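Local coordinates for extracellular solute-binding protein, family 1 (PDB 6G7P) that binds ferric iron and probably delivers it to a membrane transporter, as periplasmic iron-binding proteins of the solute-binding family do, at residues G175-Q180 and G192-Y197; Y141-I146 and D305-M310; Y107-V112 and V213-G218. All coordinates share one frame; numbering follows the deposited sequence. Where two conformers were deposited one is given.

Contact 1 (175-180 with 192-197) and contact 2 (141-146 with 305-310) meet at the ferric ion: their centres are about 16 Å apart, and they touch through Y141 and Y197, both ligands of the metal, and through L145 and L193. Contact 3 (107-112 with 213-218) lies about 13 Å from contact 1 and about 27 Å from contact 2, centre to centre. It shares a sheet with contact 1, since strand 96-108 pairs with both 191-195 and 217-220. Along the chain the segments run 107-112, 141-146, 175-180, 192-197, 213-218 and 305-310, putting contact 1 between the halves of each other contact. The iron site is thus tied to a sheet and to the C-terminal helix 303-312.

Contact 1: residues G175-Q180 and G192-Y197; sequences GNDTAQ and GLANSY. With FE (Fe (III) ion), chain C.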
loop_
_atom_site.group_PDB
_atom_site.type_symbol
_atom_site.label_atom_id
_atom_site.label_comp_id
_atom_site.label_asym_id
_atom_site.label_seq_id
_atom_site.Cartn_x
_atom_site.Cartn_y
_atom_site.Cartn_z
ATOM N N GLY A 175 -12.408 -1.557 13.183
ATOM C CA GLY A 175 -11.812 -0.251 12.794
ATOM C C GLY A 175 -10.742 -0.398 11.773
ATOM O O GLY A 175 -10.435 -1.494 11.309
ATOM N N ASN A 176 -10.171 0.735 11.397
ATOM C CA ASN A 176 -9.183 0.802 10.321
ATOM C C ASN A 176 -7.749 0.704 10.896
ATOM O O ASN A 176 -7.545 0.347 12.055
ATOM C CB ASN A 176 -9.402 2.060 9.482
ATOM C CG ASN A 176 -9.310 3.335 10.297
ATOM O OD1 ASN A 176 -8.735 3.381 11.392
ATOM N ND2 ASN A 176 -9.957 4.408 9.746
ATOM N N ASP A 177 -6.746 0.959 10.045
ATOM C CA ASP A 177 -5.371 0.793 10.545
ATOM C C ASP A 177 -5.064 1.785 11.682
ATOM O O ASP A 177 -4.381 1.427 12.669
ATOM C CB ASP A 177 -4.325 1.000 9.420
ATOM C CG ASP A 177 -3.975 -0.258 8.640
ATOM O OD1 ASP A 177 -4.667 -1.282 8.764
ATOM O OD2 ASP A 177 -2.965 -0.177 7.901
ATOM N N THR A 178 -5.535 3.028 11.509
ATOM C CA THR A 178 -5.290 4.022 12.555
ATOM C C THR A 178 -5.892 3.577 13.902
ATOM O O THR A 178 -5.284 3.744 14.983
ATOM C CB THR A 178 -5.846 5.369 12.085
ATOM O OG1 THR A 178 -5.079 5.793 10.963
ATOM C CG2 THR A 178 -5.740 6.393 13.183
ATOM N N ALA A 179 -7.077 2.963 13.842
ATOM C CA ALA A 179 -7.682 2.417 15.028
ATOM C C ALA A 179 -6.830 1.371 15.721
ATOM O O ALA A 179 -6.818 1.284 16.930
ATOM C CB ALA A 179 -9.064 1.827 14.678
ATOM N N GLN A 180 -6.100 0.569 14.936
ATOM C CA GLN A 180 -5.260 -0.432 15.546
ATOM C C GLN A 180 -4.107 0.237 16.285
ATOM O O GLN A 180 -3.708 -0.209 17.364
ATOM C CB GLN A 180 -4.717 -1.443 14.549
ATOM C CG GLN A 180 -5.729 -2.011 13.565
ATOM C CD GLN A 180 -6.988 -2.519 14.186
ATOM O OE1 GLN A 180 -6.957 -3.268 15.151
ATOM N NE2 GLN A 180 -8.143 -2.072 13.645
ATOM N N GLY A 192 0.210 -4.644 16.759
ATOM C CA GLY A 192 -0.770 -4.661 15.715
ATOM C C GLY A 192 -0.050 -4.580 14.360
ATOM O O GLY A 192 1.158 -4.311 14.307
ATOM N N LEU A 193 -0.787 -4.844 13.289
ATOM C CA LEU A 193 -0.297 -4.632 11.936
ATOM C C LEU A 193 -0.959 -3.455 11.317
ATOM O O LEU A 193 -2.172 -3.269 11.424
ATOM C CB LEU A 193 -0.469 -5.830 11.006
ATOM C CG LEU A 193 0.239 -7.130 11.382
ATOM C CD1 LEU A 193 0.069 -8.249 10.351
ATOM C CD2 LEU A 193 1.736 -6.933 11.671
ATOM N N ALA A 194 -0.195 -2.584 10.670
ATOM C CA ALA A 194 -0.739 -1.411 10.000
ATOM C C ALA A 194 0.275 -0.943 8.976
ATOM O O ALA A 194 1.482 -1.284 9.073
ATOM C CB ALA A 194 -1.105 -0.304 10.965
ATOM N N ASN A 195 -0.106 -0.051 8.084
ATOM C CA ASN A 195 0.807 0.532 7.143
ATOM C C ASN A 195 1.598 1.637 7.835
ATOM O O ASN A 195 1.087 2.431 8.621
ATOM C CB ASN A 195 0.106 1.052 5.886
ATOM C CG ASN A 195 -0.433 -0.049 4.992
ATOM O OD1 ASN A 195 0.008 -1.213 5.090
ATOM N ND2 ASN A 195 -1.356 0.318 4.113
ATOM N N SER A 196 2.862 1.752 7.401
ATOM C CA SER A 196 3.815 2.653 7.938
ATOM C C SER A 196 3.321 4.120 7.982
ATOM O O SER A 196 3.534 4.838 8.987
ATOM C CB SER A 196 5.100 2.530 7.130
ATOM O OG SER A 196 4.850 2.714 5.704
ATOM N N TYR A 197 2.698 4.573 6.902
ATOM C CA TYR A 197 2.297 5.980 6.805
ATOM C C TYR A 197 1.236 6.403 7.809
ATOM O O TYR A 197 1.097 7.576 8.075
ATOM C CB TYR A 197 1.872 6.323 5.361
ATOM C CG TYR A 197 0.726 5.509 4.855
ATOM C CD1 TYR A 197 -0.567 5.852 5.102
ATOM C CD2 TYR A 197 0.937 4.348 4.103
ATOM C CE1 TYR A 197 -1.609 5.082 4.592
ATOM C CE2 TYR A 197 -0.079 3.543 3.667
ATOM C CZ TYR A 197 -1.378 3.913 3.919
ATOM O OH TYR A 197 -2.421 3.124 3.521
HETATM FE FE FE C . -4.336 3.628 3.320
HETATM O O HOH W 1 -4.861 -3.439 10.673
HETATM O O HOH W 2 -3.733 4.710 1.652
HETATM O O HOH W 3 -6.227 4.504 2.772
HETATM O O HOH W 4 -4.698 5.956 3.634
#
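D177, in the first turn of helix 177-185, lays its carboxylate against the backbone of strand 192-195. Its CG and OD2 lie against A194, whose CB is 3.6 Å from D177 OD2. That oxygen accepts the amide of N195 (N to D177 OD2 2.9 Å), and the N-H comes in from above the carboxylate plane, 38° out of it. OD1 works through a water, which donates to it and to L193 O (2.8 Å from the water). R103 of strand 96-108 adds a salt bridge to OD2, which probably offsets the buried charge. Helix 177-185 carries a classic N-cap: N176 OD1 takes the amide of A179, 3.0 Å from N to OD1, almost in line with the side-chain carbonyl. N176 O receives Q180 N and Q180 NE2 on opposite faces of its plane; NE2 also bonds E174 O. N195 turns its amide toward Y197, giving ND2 to Y197 OH at 3.1 Å with the phenol oxygen in the amide plane. Y197 CG sits between backbone N and carbonyl carbon (chi1 60°), which brings the ring around to the ferric ion: OH binds it at 2.0 Å in the ring plane, alongside Y141, Y198 and three waters.

Contact 2: residues Y141-I146 and D305-M310; sequences YNQSLI and DAIKLM. With FE (Fe (III) ion), chain C.
I146 sets its CG2 methyl against A306 CB, 3.6 Å away, where the CA atoms of the two segments come nearest. The same methyl reaches L309 CD2 more loosely. I146 CG2 is anti to the backbone N (CG1 at chi1 -80°), and this torsion aims the methyl at helix 303-312. M310 has two conformers, so its contacts are less certain; in one of them the chain bends at chi3 and brings CE to 3.7 Å from N142 CB. Segments 141-146 and 305-310 cross at 97° with axes 8.7 Å apart, and the small A306 lets its CB approach Q143 O to 3.4 Å. This near-perpendicular packing ties the chain's last helix, 303-312, to helix 140-167, which supplies an iron ligand in this member of the periplasmic binding protein clan. Q143 runs its extended chain obliquely past I307, with NE2 3.8 Å from I307 CG1. Its amide is anchored at both ends, OE1 by N303 ND2 and NE2 by S137 O; an alanine here would probably leave both partners without their mate and open a gap beside I307. At the Y141 end of 141-146, Y141 OH binds the ferric ion at 1.9 Å. N142 accepts from R103 through OD1 and donates to S136 O through ND2.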
loop_
_atom_site.group_PDB
_atom_site.type_symbol
_atom_site.label_atom_id
_atom_site.label_comp_id
_atom_site.label_asym_id
_atom_site.label_seq_id
_atom_site.Cartn_x
_atom_site.Cartn_y
_atom_site.Cartn_z
ATOM N N TYR A 141 -5.136 -4.365 2.330
ATOM C CA TYR A 141 -3.765 -4.438 2.796
ATOM C C TYR A 141 -3.494 -5.793 3.459
ATOM O O TYR A 141 -2.434 -6.401 3.278
ATOM C CB TYR A 141 -3.452 -3.344 3.813
ATOM C CG TYR A 141 -3.878 -1.951 3.456
ATOM C CD1 TYR A 141 -3.821 -1.463 2.160
ATOM C CD2 TYR A 141 -4.342 -1.076 4.456
ATOM C CE1 TYR A 141 -4.185 -0.146 1.886
ATOM C CE2 TYR A 141 -4.693 0.212 4.171
ATOM C CZ TYR A 141 -4.620 0.695 2.876
ATOM O OH TYR A 141 -4.991 1.998 2.591
ATOM N N ASN A 142 -4.465 -6.254 4.242
ATOM C CA ASN A 142 -4.371 -7.585 4.873
ATOM C C ASN A 142 -4.402 -8.703 3.835
ATOM O O ASN A 142 -3.670 -9.669 3.965
ATOM C CB ASN A 142 -5.491 -7.766 5.879
ATOM C CG ASN A 142 -5.273 -6.963 7.146
ATOM O OD1 ASN A 142 -4.135 -6.563 7.522
ATOM N ND2 ASN A 142 -6.384 -6.847 7.935
ATOM N N GLN A 143 -5.312 -8.596 2.875
ATOM C CA GLN A 143 -5.386 -9.577 1.823
ATOM C C GLN A 143 -4.058 -9.719 1.081
ATOM O O GLN A 143 -3.585 -10.843 0.880
ATOM C CB GLN A 143 -6.534 -9.250 0.838
ATOM C CG GLN A 143 -7.893 -9.361 1.500
ATOM C CD GLN A 143 -9.030 -8.897 0.631
ATOM O OE1 GLN A 143 -8.856 -8.418 -0.487
ATOM N NE2 GLN A 143 -10.217 -8.901 1.204
ATOM N N SER A 144 -3.398 -8.587 0.822
ATOM C CA SER A 144 -2.130 -8.623 0.113
ATOM C C SER A 144 -1.040 -9.239 0.998
ATOM O O SER A 144 -0.195 -9.988 0.476
ATOM C CB SER A 144 -1.749 -7.231 -0.363
ATOM O OG SER A 144 -2.626 -6.897 -1.458
ATOM N N LEU A 145 -1.009 -8.893 2.282
ATOM C CA LEU A 145 -0.017 -9.517 3.137
ATOM C C LEU A 145 -0.221 -11.035 3.221
ATOM O O LEU A 145 0.711 -11.841 3.135
ATOM C CB LEU A 145 -0.063 -8.885 4.517
ATOM C CG LEU A 145 0.842 -9.482 5.580
ATOM C CD1 LEU A 145 2.347 -9.357 5.220
ATOM C CD2 LEU A 145 0.594 -8.848 6.928
ATOM N N ILE A 146 -1.450 -11.473 3.415
ATOM C CA ILE A 146 -1.709 -12.897 3.487
ATOM C C ILE A 146 -1.429 -13.590 2.141
ATOM O O ILE A 146 -0.854 -14.685 2.133
ATOM C CB ILE A 146 -3.130 -13.164 4.060
ATOM C CG1 ILE A 146 -3.166 -13.061 5.597
ATOM C CG2 ILE A 146 -3.594 -14.568 3.704
ATOM C CD1 ILE A 146 -2.439 -11.980 6.304
ATOM N N ASP A 305 -7.063 -16.503 -2.994
ATOM C CA ASP A 305 -6.550 -17.498 -2.089
ATOM C C ASP A 305 -6.504 -16.954 -0.657
ATOM O O ASP A 305 -6.796 -17.658 0.316
ATOM C CB ASP A 305 -5.167 -17.998 -2.585
ATOM C CG ASP A 305 -5.302 -18.383 -4.080
ATOM O OD1 ASP A 305 -5.570 -19.594 -4.205
ATOM O OD2 ASP A 305 -5.347 -17.439 -4.996
ATOM N N ALA A 306 -6.058 -15.698 -0.528
ATOM C CA ALA A 306 -6.016 -15.057 0.761
ATOM C C ALA A 306 -7.398 -14.918 1.400
ATOM O O ALA A 306 -7.590 -15.220 2.594
ATOM C CB ALA A 306 -5.359 -13.678 0.648
ATOM N N ILE A 307 -8.375 -14.527 0.584
ATOM C CA ILE A 307 -9.785 -14.435 1.071
ATOM C C ILE A 307 -10.258 -15.797 1.535
ATOM O O ILE A 307 -10.883 -15.925 2.611
ATOM C CB ILE A 307 -10.674 -13.841 -0.056
ATOM C CG1 ILE A 307 -10.362 -12.389 -0.292
ATOM C CG2 ILE A 307 -12.152 -14.059 0.280
ATOM C CD1 ILE A 307 -11.047 -11.720 -1.483
ATOM N N LYS A 308 -9.956 -16.832 0.739
ATOM C CA LYS A 308 -10.372 -18.222 1.130
ATOM C C LYS A 308 -9.706 -18.635 2.437
ATOM O O LYS A 308 -10.337 -19.195 3.363
ATOM C CB LYS A 308 -9.988 -19.157 0.014
ATOM C CG LYS A 308 -10.291 -20.633 0.271
ATOM C CD LYS A 308 -10.194 -21.516 -0.992
ATOM C CE LYS A 308 -8.859 -21.712 -1.599
ATOM N NZ LYS A 308 -9.108 -22.470 -2.884
ATOM N N LEU A 309 -8.415 -18.365 2.581
ATOM C CA LEU A 309 -7.722 -18.717 3.826
ATOM C C LEU A 309 -8.272 -17.983 5.022
ATOM O O LEU A 309 -8.520 -18.589 6.092
ATOM C CB LEU A 309 -6.199 -18.475 3.651
ATOM C CG LEU A 309 -5.341 -18.756 4.903
ATOM C CD1 LEU A 309 -5.490 -20.203 5.351
ATOM C CD2 LEU A 309 -3.858 -18.602 4.646
ATOM N N MET A 310 -8.488 -16.687 4.878
ATOM C CA MET A 310 -8.992 -15.868 5.984
ATOM C C MET A 310 -10.353 -16.362 6.451
ATOM O O MET A 310 -10.604 -16.428 7.640
ATOM C CB MET A 310 -8.997 -14.369 5.596
ATOM C CG MET A 310 -7.604 -13.827 5.329
ATOM S SD MET A 310 -7.499 -12.392 4.222
ATOM C CE MET A 310 -6.833 -11.134 5.317
HETATM FE FE FE C . -4.336 3.628 3.320
HETATM O O HOH W 2 -3.733 4.710 1.652
HETATM O O HOH W 3 -6.227 4.504 2.772
HETATM O O HOH W 4 -4.698 5.956 3.634
#

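Contact 3: residues Y107-V112 and V213-G218; sequences YNKNKV and VADKVG
K216 O is gripped by two groups: the amide of K109, 3.0 Å from N to O and practically straight (179° at the hydrogen), and a water that donates to it from 2.9 Å and also accepts from N110 N. Next to this lies a short antiparallel pairing. Y107 and G218 form a hydrogen-bonded pair, Y107 N giving to G218 O and G218 N giving back to Y107 O at 2.8 Å; N108 and V217 follow as a non-hydrogen-bonded pair, and V217 CA makes a CA-H...O contact with Y107 O. The Y107 ring folds over its own partner: chi1 of 63° sets CG between backbone N and carbonyl carbon, and the face then lies on G218, with CA 3.8 Å from the ring centroid in a CH-pi contact. The ring lies where a CB on G218 would be, so this close approach depends on the missing side chain. K109 stretches its extended chain along the backbone from K216 to D215, where NZ donates to D215 O at 2.9 Å from above the carbonyl plane. Its salt bridge to D215 OD1 is long, at 3.7 Å. N108 turns back on its own chain, OD1 accepting from K111 N in an Asx motif, while ND2 bonds V184 O. The contact therefore joins the end of strand 96-108 to the turn from helix 208-216 into strand 217-220, with V217 resting on A185 of helix 177-185 and Y107 on I191 of strand 191-195.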
loop_
_atom_site.group_PDB
_atom_site.type_symbol
_atom_site.label_atom_id
_atom_site.label_comp_id
_atom_site.label_asym_id
_atom_site.label_seq_id
_atom_site.Cartn_x
_atom_site.Cartn_y
_atom_site.Cartn_z
ATOM N N TYR A 107 4.041 -1.435 17.764
ATOM C CA TYR A 107 4.158 -2.014 19.091
ATOM C C TYR A 107 4.067 -0.959 20.189
ATOM O O TYR A 107 4.520 0.134 20.012
ATOM C CB TYR A 107 5.472 -2.830 19.211
ATOM C CG TYR A 107 6.731 -2.077 19.074
ATOM C CD1 TYR A 107 7.338 -1.854 17.851
ATOM C CD2 TYR A 107 7.364 -1.499 20.219
ATOM C CE1 TYR A 107 8.500 -1.126 17.733
ATOM C CE2 TYR A 107 8.518 -0.780 20.084
ATOM C CZ TYR A 107 9.096 -0.619 18.842
ATOM O OH TYR A 107 10.242 0.159 18.674
ATOM N N ASN A 108 3.478 -1.363 21.311
ATOM C CA ASN A 108 3.383 -0.472 22.488
ATOM C C ASN A 108 4.784 -0.421 23.116
ATOM O O ASN A 108 5.351 -1.457 23.521
ATOM C CB ASN A 108 2.349 -0.976 23.436
ATOM C CG ASN A 108 2.241 -0.109 24.655
ATOM O OD1 ASN A 108 3.120 -0.133 25.503
ATOM N ND2 ASN A 108 1.182 0.690 24.731
ATOM N N LYS A 109 5.355 0.802 23.167
ATOM C CA LYS A 109 6.732 0.958 23.633
ATOM C C LYS A 109 6.933 0.580 25.113
ATOM O O LYS A 109 8.021 0.096 25.451
ATOM C CB LYS A 109 7.176 2.399 23.453
ATOM C CG LYS A 109 7.308 2.852 22.002
ATOM C CD LYS A 109 7.840 4.284 22.025
ATOM C CE LYS A 109 7.849 4.996 20.665
ATOM N NZ LYS A 109 8.191 6.473 20.863
ATOM N N ASN A 110 5.908 0.737 25.908
ATOM C CA ASN A 110 5.965 0.351 27.316
ATOM C C ASN A 110 5.912 -1.161 27.501
ATOM O O ASN A 110 6.529 -1.706 28.429
ATOM C CB ASN A 110 4.807 0.990 28.110
ATOM C CG ASN A 110 4.958 2.497 28.350
ATOM O OD1 ASN A 110 6.030 3.068 28.280
ATOM N ND2 ASN A 110 3.856 3.110 28.684
ATOM N N LYS A 111 5.157 -1.883 26.666
ATOM C CA LYS A 111 4.962 -3.313 26.843
ATOM C C LYS A 111 5.881 -4.203 26.049
ATOM O O LYS A 111 6.063 -5.368 26.428
ATOM C CB LYS A 111 3.506 -3.696 26.494
ATOM C CG LYS A 111 2.436 -3.052 27.353
ATOM C CD LYS A 111 2.400 -3.741 28.687
ATOM C CE LYS A 111 1.204 -3.222 29.479
ATOM N NZ LYS A 111 1.210 -3.689 30.899
ATOM N N VAL A 112 6.400 -3.714 24.948
ATOM C CA VAL A 112 7.138 -4.525 23.993
ATOM C C VAL A 112 8.474 -3.867 23.627
ATOM O O VAL A 112 8.483 -2.721 23.213
ATOM C CB VAL A 112 6.316 -4.718 22.704
ATOM C CG1 VAL A 112 7.095 -5.587 21.722
ATOM C CG2 VAL A 112 5.011 -5.432 23.036
ATOM N N VAL A 213 -0.688 9.624 21.025
ATOM C CA VAL A 213 -0.768 8.224 20.577
ATOM C C VAL A 213 0.533 7.830 19.856
ATOM O O VAL A 213 1.120 6.789 20.128
ATOM C CB VAL A 213 -1.934 8.033 19.626
ATOM C CG1 VAL A 213 -1.830 6.716 18.830
ATOM C CG2 VAL A 213 -3.246 8.090 20.376
ATOM N N ALA A 214 0.980 8.689 18.939
ATOM C CA ALA A 214 2.125 8.346 18.087
ATOM C C ALA A 214 3.360 8.144 18.928
ATOM O O ALA A 214 4.230 7.305 18.594
ATOM C CB ALA A 214 2.380 9.439 17.047
ATOM N N ASP A 215 3.454 8.898 20.020
ATOM C CA ASP A 215 4.611 8.765 20.874
ATOM C C ASP A 215 4.656 7.459 21.705
ATOM O O ASP A 215 5.711 7.081 22.150
ATOM C CB ASP A 215 4.826 10.007 21.715
ATOM C CG ASP A 215 6.244 10.128 22.227
ATOM O OD1 ASP A 215 7.187 10.033 21.373
ATOM O OD2 ASP A 215 6.407 10.338 23.480
ATOM N N LYS A 216 3.519 6.797 21.886
ATOM C CA LYS A 216 3.439 5.537 22.584
ATOM C C LYS A 216 3.700 4.280 21.753
ATOM O O LYS A 216 3.764 3.214 22.315
ATOM C CB LYS A 216 2.064 5.393 23.221
ATOM C CG LYS A 216 1.867 6.417 24.355
ATOM C CD LYS A 216 0.451 6.412 24.850
ATOM C CE LYS A 216 0.269 7.517 25.905
ATOM N NZ LYS A 216 -0.778 7.105 26.867
ATOM N N VAL A 217 3.751 4.465 20.426
ATOM C CA VAL A 217 3.805 3.325 19.510
ATOM C C VAL A 217 5.030 3.387 18.649
ATOM O O VAL A 217 5.264 4.418 17.973
ATOM C CB VAL A 217 2.513 3.301 18.626
ATOM C CG1 VAL A 217 2.562 2.162 17.613
ATOM C CG2 VAL A 217 1.285 3.275 19.506
ATOM N N GLY A 218 5.783 2.277 18.625
ATOM C CA GLY A 218 6.907 2.113 17.708
ATOM C C GLY A 218 6.540 1.363 16.458
ATOM O O GLY A 218 5.466 0.719 16.380
HETATM O O HOH W 5 3.933 3.207 25.187
#